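Local coordinates for 8-demethyl-8-aminoriboflavin-5'-phosphate synthase (Streptomyces davawensis, PDB 5MLD), which replaces the C-8 methyl group of FMN with an amino group taken from glutamate, a step in making the antibiotic roseoflavin, at residues E40-W54 with K65-K78. Residues are numbered along the deposited sequence; the frame is centred on the assembly and turned at random.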
loop_
_atom_site.group_PDB
_atom_site.type_symbol
_atom_site.label_atom_id
_atom_site.label_comp_id
_atom_site.label_asym_id
_atom_site.label_seq_id
_atom_site.Cartn_x
_atom_site.Cartn_y
_atom_site.Cartn_z
ATOM N N GLU A 40 15.924 -25.468 -0.165
ATOM C CA GLU A 40 14.761 -26.336 -0.269
ATOM C C GLU A 40 13.623 -25.503 -0.824
ATOM O O GLU A 40 13.397 -24.389 -0.345
ATOM C CB GLU A 40 14.376 -26.901 1.093
ATOM C CG GLU A 40 13.157 -27.791 1.053
ATOM C CD GLU A 40 12.968 -28.534 2.356
ATOM O OE1 GLU A 40 13.559 -28.104 3.381
ATOM O OE2 GLU A 40 12.236 -29.548 2.349
ATOM N N VAL A 41 12.911 -26.027 -1.818
ATOM C CA VAL A 41 11.752 -25.346 -2.392
ATOM C C VAL A 41 10.513 -26.108 -1.954
ATOM O O VAL A 41 10.445 -27.333 -2.112
ATOM C CB VAL A 41 11.823 -25.270 -3.930
ATOM C CG1 VAL A 41 10.590 -24.522 -4.483
ATOM C CG2 VAL A 41 13.099 -24.616 -4.407
ATOM N N VAL A 42 9.535 -25.395 -1.410
ATOM C CA VAL A 42 8.250 -25.974 -1.033
ATOM C C VAL A 42 7.173 -25.210 -1.780
ATOM O O VAL A 42 7.171 -23.975 -1.764
ATOM C CB VAL A 42 8.022 -25.897 0.486
ATOM C CG1 VAL A 42 6.589 -26.230 0.832
ATOM C CG2 VAL A 42 8.980 -26.855 1.200
ATOM N N ARG A 43 6.286 -25.930 -2.472
ATOM C CA ARG A 43 5.136 -25.276 -3.106
ATOM C C ARG A 43 3.972 -25.453 -2.149
ATOM O O ARG A 43 3.428 -26.551 -2.023
ATOM C CB ARG A 43 4.805 -25.842 -4.484
ATOM C CG ARG A 43 3.667 -25.041 -5.094
ATOM C CD ARG A 43 3.264 -25.569 -6.490
ATOM N NE ARG A 43 4.363 -25.511 -7.457
ATOM C CZ ARG A 43 4.201 -25.659 -8.768
ATOM N NH1 ARG A 43 2.987 -25.843 -9.256
ATOM N NH2 ARG A 43 5.239 -25.603 -9.599
ATOM N N VAL A 44 3.625 -24.374 -1.440
ATOM C CA VAL A 44 2.811 -24.514 -0.244
ATOM C C VAL A 44 1.403 -24.997 -0.578
ATOM O O VAL A 44 0.789 -25.707 0.226
ATOM C CB VAL A 44 2.790 -23.186 0.546
ATOM C CG1 VAL A 44 4.210 -22.759 0.908
ATOM C CG2 VAL A 44 2.132 -22.096 -0.258
ATOM N N ILE A 45 0.885 -24.663 -1.765
ATOM C CA ILE A 45 -0.467 -25.076 -2.136
ATOM C C ILE A 45 -0.568 -26.589 -2.301
ATOM O O ILE A 45 -1.678 -27.143 -2.267
ATOM C CB ILE A 45 -0.932 -24.342 -3.417
ATOM C CG1 ILE A 45 -2.454 -24.390 -3.563
ATOM C CG2 ILE A 45 -0.284 -24.912 -4.680
ATOM C CD1 ILE A 45 -3.181 -23.505 -2.607
ATOM N N ASP A 46 0.556 -27.286 -2.481
ATOM C CA ASP A 46 0.502 -28.743 -2.566
ATOM C C ASP A 46 0.157 -29.381 -1.239
ATOM O O ASP A 46 -0.163 -30.574 -1.204
ATOM C CB ASP A 46 1.841 -29.336 -2.995
ATOM C CG ASP A 46 2.222 -28.979 -4.417
ATOM O OD1 ASP A 46 1.347 -28.542 -5.196
ATOM O OD2 ASP A 46 3.413 -29.132 -4.744
ATOM N N HIS A 47 0.249 -28.626 -0.160
ATOM C CA HIS A 47 0.159 -29.158 1.185
ATOM C C HIS A 47 -1.118 -28.707 1.873
ATOM O O HIS A 47 -1.630 -27.613 1.623
ATOM C CB HIS A 47 1.379 -28.721 1.986
ATOM C CG HIS A 47 2.649 -29.264 1.429
ATOM N ND1 HIS A 47 3.106 -30.529 1.732
ATOM C CD2 HIS A 47 3.521 -28.749 0.529
ATOM C CE1 HIS A 47 4.223 -30.759 1.062
ATOM N NE2 HIS A 47 4.499 -29.692 0.334
ATOM N N ASP A 48 -1.612 -29.569 2.760
ATOM C CA ASP A 48 -2.876 -29.345 3.446
ATOM C C ASP A 48 -2.619 -28.454 4.654
ATOM O O ASP A 48 -2.192 -28.925 5.706
ATOM C CB ASP A 48 -3.485 -30.685 3.838
ATOM C CG ASP A 48 -4.805 -30.544 4.549
ATOM O OD1 ASP A 48 -5.507 -29.534 4.336
ATOM O OD2 ASP A 48 -5.134 -31.454 5.336
ATOM N N ILE A 49 -2.903 -27.158 4.508
ATOM C CA ILE A 49 -2.703 -26.171 5.568
ATOM C C ILE A 49 -4.053 -25.542 5.885
ATOM O O ILE A 49 -4.630 -24.857 5.035
ATOM C CB ILE A 49 -1.702 -25.083 5.146
ATOM C CG1 ILE A 49 -0.355 -25.677 4.709
ATOM C CG2 ILE A 49 -1.555 -24.030 6.248
ATOM C CD1 ILE A 49 0.359 -26.461 5.755
ATOM N N GLU A 50 -4.543 -25.743 7.114
ATOM C CA GLU A 50 -5.881 -25.271 7.463
ATOM C C GLU A 50 -5.897 -23.756 7.616
ATOM O O GLU A 50 -5.059 -23.181 8.317
ATOM C CB GLU A 50 -6.373 -25.934 8.755
ATOM C CG GLU A 50 -7.742 -25.428 9.204
ATOM C CD GLU A 50 -8.817 -25.547 8.114
ATOM O OE1 GLU A 50 -8.957 -26.634 7.496
ATOM O OE2 GLU A 50 -9.527 -24.546 7.874
ATOM N N GLN A 51 -6.859 -23.113 6.946
ATOM C CA GLN A 51 -6.992 -21.660 6.961
ATOM C C GLN A 51 -7.773 -21.155 8.169
ATOM O O GLN A 51 -7.543 -20.031 8.631
ATOM C CB GLN A 51 -7.694 -21.201 5.678
ATOM C CG GLN A 51 -7.979 -19.709 5.592
ATOM C CD GLN A 51 -8.756 -19.363 4.332
ATOM O OE1 GLN A 51 -9.559 -20.163 3.845
ATOM N NE2 GLN A 51 -8.492 -18.192 3.778
ATOM N N GLU A 52 -8.706 -21.949 8.679
ATOM C CA GLU A 52 -9.611 -21.461 9.708
ATOM C C GLU A 52 -8.883 -21.276 11.032
ATOM O O GLU A 52 -7.861 -21.912 11.312
ATOM C CB GLU A 52 -10.791 -22.416 9.895
ATOM C CG GLU A 52 -11.778 -22.373 8.740
ATOM C CD GLU A 52 -12.778 -23.508 8.770
ATOM O OE1 GLU A 52 -13.194 -23.915 9.882
ATOM O OE2 GLU A 52 -13.162 -23.986 7.677
ATOM N N TYR A 53 -9.438 -20.388 11.852
ATOM C CA TYR A 53 -8.841 -19.990 13.120
ATOM C C TYR A 53 -9.686 -20.471 14.287
ATOM O O TYR A 53 -10.922 -20.364 14.270
ATOM C CB TYR A 53 -8.697 -18.462 13.211
ATOM C CG TYR A 53 -8.025 -18.020 14.504
ATOM C CD1 TYR A 53 -8.766 -17.833 15.672
ATOM C CD2 TYR A 53 -6.649 -17.829 14.560
ATOM C CE1 TYR A 53 -8.158 -17.444 16.857
ATOM C CE2 TYR A 53 -6.030 -17.429 15.739
ATOM C CZ TYR A 53 -6.791 -17.253 16.887
ATOM O OH TYR A 53 -6.185 -16.872 18.058
ATOM N N TRP A 54 -9.020 -20.944 15.332
ATOM C CA TRP A 54 -9.713 -21.183 16.586
ATOM C C TRP A 54 -8.756 -20.884 17.729
ATOM O O TRP A 54 -7.563 -21.170 17.621
ATOM C CB TRP A 54 -10.234 -22.630 16.688
ATOM C CG TRP A 54 -10.764 -22.950 18.058
ATOM C CD1 TRP A 54 -12.061 -22.843 18.493
ATOM C CD2 TRP A 54 -10.002 -23.397 19.180
ATOM N NE1 TRP A 54 -12.146 -23.208 19.817
ATOM C CE2 TRP A 54 -10.894 -23.554 20.259
ATOM C CE3 TRP A 54 -8.647 -23.695 19.375
ATOM C CZ2 TRP A 54 -10.473 -23.986 21.513
ATOM C CZ3 TRP A 54 -8.237 -24.125 20.616
ATOM C CH2 TRP A 54 -9.148 -24.265 21.669
ATOM N N LYS A 65 -12.714 -27.993 12.888
ATOM C CA LYS A 65 -11.975 -27.990 11.625
ATOM C C LYS A 65 -10.680 -27.188 11.741
ATOM O O LYS A 65 -9.633 -27.605 11.229
ATOM C CB LYS A 65 -12.851 -27.438 10.499
ATOM C CG LYS A 65 -12.201 -27.489 9.114
ATOM C CD LYS A 65 -13.206 -27.118 8.036
ATOM C CE LYS A 65 -12.589 -27.195 6.642
ATOM N NZ LYS A 65 -11.715 -26.037 6.315
ATOM N N ALA A 66 -10.726 -26.037 12.419
ATOM C CA ALA A 66 -9.503 -25.270 12.639
ATOM C C ALA A 66 -8.476 -26.061 13.438
ATOM O O ALA A 66 -7.273 -25.913 13.210
ATOM C CB ALA A 66 -9.818 -23.959 13.347
ATOM N N ARG A 67 -8.917 -26.913 14.363
ATOM C CA ARG A 67 -7.974 -27.639 15.212
ATOM C C ARG A 67 -7.456 -28.929 14.586
ATOM O O ARG A 67 -6.653 -29.622 15.216
ATOM C CB ARG A 67 -8.622 -27.973 16.568
ATOM C CG ARG A 67 -8.815 -26.776 17.478
ATOM C CD ARG A 67 -9.312 -27.176 18.874
ATOM N NE ARG A 67 -10.505 -28.019 18.836
ATOM C CZ ARG A 67 -11.757 -27.563 18.789
ATOM N NH1 ARG A 67 -12.004 -26.258 18.764
ATOM N NH2 ARG A 67 -12.777 -28.418 18.761
ATOM N N ARG A 68 -7.891 -29.279 13.382
ATOM C CA ARG A 68 -7.607 -30.606 12.860
ATOM C C ARG A 68 -6.109 -30.795 12.592
ATOM O O ARG A 68 -5.336 -29.843 12.490
ATOM C CB ARG A 68 -8.415 -30.853 11.591
ATOM C CG ARG A 68 -7.911 -30.114 10.369
ATOM C CD ARG A 68 -8.936 -30.159 9.251
ATOM N NE ARG A 68 -8.510 -29.334 8.126
ATOM C CZ ARG A 68 -7.628 -29.726 7.208
ATOM N NH1 ARG A 68 -7.064 -30.927 7.276
ATOM N NH2 ARG A 68 -7.290 -28.906 6.229
ATOM N N GLU A 69 -5.706 -32.054 12.506
ATOM C CA GLU A 69 -4.338 -32.388 12.130
ATOM C C GLU A 69 -4.105 -32.027 10.665
ATOM O O GLU A 69 -4.821 -32.513 9.787
ATOM C CB GLU A 69 -4.106 -33.879 12.368
ATOM C CG GLU A 69 -2.767 -34.404 11.922
ATOM C CD GLU A 69 -2.639 -35.907 12.124
ATOM O OE1 GLU A 69 -3.289 -36.448 13.047
ATOM O OE2 GLU A 69 -1.884 -36.545 11.357
ATOM N N ASP A 70 -3.122 -31.173 10.393
ATOM C CA ASP A 70 -2.795 -30.813 9.018
ATOM C C ASP A 70 -1.274 -30.864 8.868
ATOM O O ASP A 70 -0.557 -31.454 9.689
ATOM C CB ASP A 70 -3.425 -29.452 8.666
ATOM C CG ASP A 70 -2.766 -28.280 9.396
ATOM O OD1 ASP A 70 -1.915 -28.508 10.269
ATOM O OD2 ASP A 70 -3.107 -27.121 9.093
ATOM N N GLU A 71 -0.754 -30.234 7.815
ATOM C CA GLU A 71 0.680 -30.227 7.551
ATOM C C GLU A 71 1.368 -28.950 8.018
ATOM O O GLU A 71 2.532 -28.724 7.664
ATOM C CB GLU A 71 0.953 -30.423 6.062
ATOM C CG GLU A 71 0.502 -31.756 5.503
ATOM C CD GLU A 71 0.909 -31.903 4.058
ATOM O OE1 GLU A 71 2.121 -31.901 3.775
ATOM O OE2 GLU A 71 0.019 -31.975 3.200
ATOM N N TRP A 72 0.678 -28.098 8.766
ATOM C CA TRP A 72 1.327 -26.876 9.235
ATOM C C TRP A 72 2.496 -27.132 10.186
ATOM O O TRP A 72 3.537 -26.470 10.025
ATOM C CB TRP A 72 0.290 -25.944 9.872
ATOM C CG TRP A 72 0.915 -24.711 10.469
ATOM C CD1 TRP A 72 0.875 -24.334 11.780
ATOM C CD2 TRP A 72 1.691 -23.713 9.790
ATOM N NE1 TRP A 72 1.548 -23.151 11.956
ATOM C CE2 TRP A 72 2.068 -22.753 10.752
ATOM C CE3 TRP A 72 2.103 -23.535 8.464
ATOM C CZ2 TRP A 72 2.834 -21.635 10.433
ATOM C CZ3 TRP A 72 2.867 -22.419 8.150
ATOM C CH2 TRP A 72 3.218 -21.485 9.133
ATOM N N PRO A 73 2.413 -28.029 11.181
ATOM C CA PRO A 73 3.600 -28.258 12.032
ATOM C C PRO A 73 4.844 -28.612 11.235
ATOM O O PRO A 73 5.934 -28.092 11.515
ATOM C CB PRO A 73 3.155 -29.408 12.948
ATOM C CG PRO A 73 1.674 -29.214 13.066
ATOM C CD PRO A 73 1.232 -28.758 11.686
ATOM N N TRP A 74 4.697 -29.483 10.232
ATOM C CA TRP A 74 5.807 -29.818 9.344
ATOM C C TRP A 74 6.389 -28.569 8.677
ATOM O O TRP A 74 7.608 -28.361 8.681
ATOM C CB TRP A 74 5.325 -30.824 8.295
ATOM C CG TRP A 74 6.247 -31.035 7.140
ATOM C CD1 TRP A 74 7.320 -31.877 7.094
ATOM C CD2 TRP A 74 6.161 -30.422 5.836
ATOM N NE1 TRP A 74 7.914 -31.817 5.853
ATOM C CE2 TRP A 74 7.224 -30.930 5.066
ATOM C CE3 TRP A 74 5.294 -29.492 5.257
ATOM C CZ2 TRP A 74 7.444 -30.540 3.740
ATOM C CZ3 TRP A 74 5.515 -29.107 3.939
ATOM C CH2 TRP A 74 6.580 -29.629 3.199
ATOM N N LEU A 75 5.529 -27.718 8.106
ATOM C CA LEU A 75 6.033 -26.525 7.424
ATOM C C LEU A 75 6.603 -25.512 8.412
ATOM O O LEU A 75 7.636 -24.891 8.131
ATOM C CB LEU A 75 4.928 -25.879 6.580
ATOM C CG LEU A 75 5.302 -24.633 5.763
ATOM C CD1 LEU A 75 6.550 -24.841 4.926
ATOM C CD2 LEU A 75 4.126 -24.179 4.873
ATOM N N LEU A 76 5.933 -25.311 9.552
ATOM C CA LEU A 76 6.440 -24.384 10.565
ATOM C C LEU A 76 7.829 -24.791 11.029
ATOM O O LEU A 76 8.700 -23.938 11.256
ATOM C CB LEU A 76 5.478 -24.326 11.760
ATOM C CG LEU A 76 5.870 -23.394 12.915
ATOM C CD1 LEU A 76 6.158 -21.994 12.406
ATOM C CD2 LEU A 76 4.766 -23.344 13.981
ATOM N N GLU A 77 8.064 -26.095 11.165
ATOM C CA GLU A 77 9.376 -26.540 11.618
ATOM C C GLU A 77 10.451 -26.235 10.582
ATOM O O GLU A 77 11.570 -25.866 10.948
ATOM C CB GLU A 77 9.347 -28.029 11.957
ATOM C CG GLU A 77 10.610 -28.544 12.634
ATOM C CD GLU A 77 11.060 -27.698 13.830
ATOM O OE1 GLU A 77 12.284 -27.496 13.976
ATOM O OE2 GLU A 77 10.207 -27.236 14.625
ATOM N N LYS A 78 10.142 -26.381 9.286
ATOM C CA LYS A 78 11.106 -25.985 8.258
ATOM C C LYS A 78 11.410 -24.491 8.326
ATOM O O LYS A 78 12.556 -24.069 8.123
ATOM C CB LYS A 78 10.593 -26.367 6.866
ATOM C CG LYS A 78 10.599 -27.872 6.609
ATOM C CD LYS A 78 10.386 -28.214 5.143
ATOM C CE LYS A 78 10.583 -29.699 4.913
ATOM N NZ LYS A 78 11.993 -30.098 5.160
HETATM O O HOH W 1 -13.104 -24.204 12.451
HETATM O O HOH W 2 -5.942 -23.774 11.912
#
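Five hydrogen bonds converge on the buried carboxylate of Glu-50, four of them from Lys-65 and Arg-68. OE1 accepts three, from Arg-68 NE at 2.8 Å, from NH2 of the same guanidinium and from Lys-65 NZ; OE2 accepts two, from Lys-65 NZ and the backbone N of Glu-52. A bend at chi2 (54°) folds the acid back among these donors. Arginine suits this place because it serves two acids in its own plane: side-on to Glu-50 and end-on to Asp-48, where NH2 meets OD1 at 2.7 Å and NH1 meets OD2, almost straight and nearly coplanar. Lys-65 NZ also bridges to Glu-52 OE2 from above the carboxylate plane, an oxygen that Arg-14 of the second subunit grips too.

Two more carboxylates hold backbone N-H groups. Asp-70, short enough to stay close to the main chain, accepts the N of Glu-50 at OD2 (2.8 Å) through its anti lone pair, while OD1 closes an Asx turn onto the N of Trp-72. Glu-71, the N-cap residue of helix 72-81, donates its N to Asp-48 O; its OE2 receives Asp-48 N from above the carboxylate plane, and OE1 reaches His-47 ND1 at 2.7 Å. The CZ3 corner of Trp-74 lies over the centre of that imidazole. Val-42, Val-44 and Ile-49 meet Leu-75, joining the end of strand 38-43 and the loop after it to helix 72-81 of this flavodoxin-like fold. At the far end, Arg-67 lies over the Trp-54 indole, CD 3.7 Å from the six-membered ring centroid and the guanidinium in cation-pi contact, while NH1 bonds Trp-60 O.

Carboxylates and cations alternate here, so their charges probably offset one another, which would favour an ionised Glu-50 despite its burial. The salt bridge from Glu-52 to Arg-14 of the second subunit carries the network across the subunit boundary.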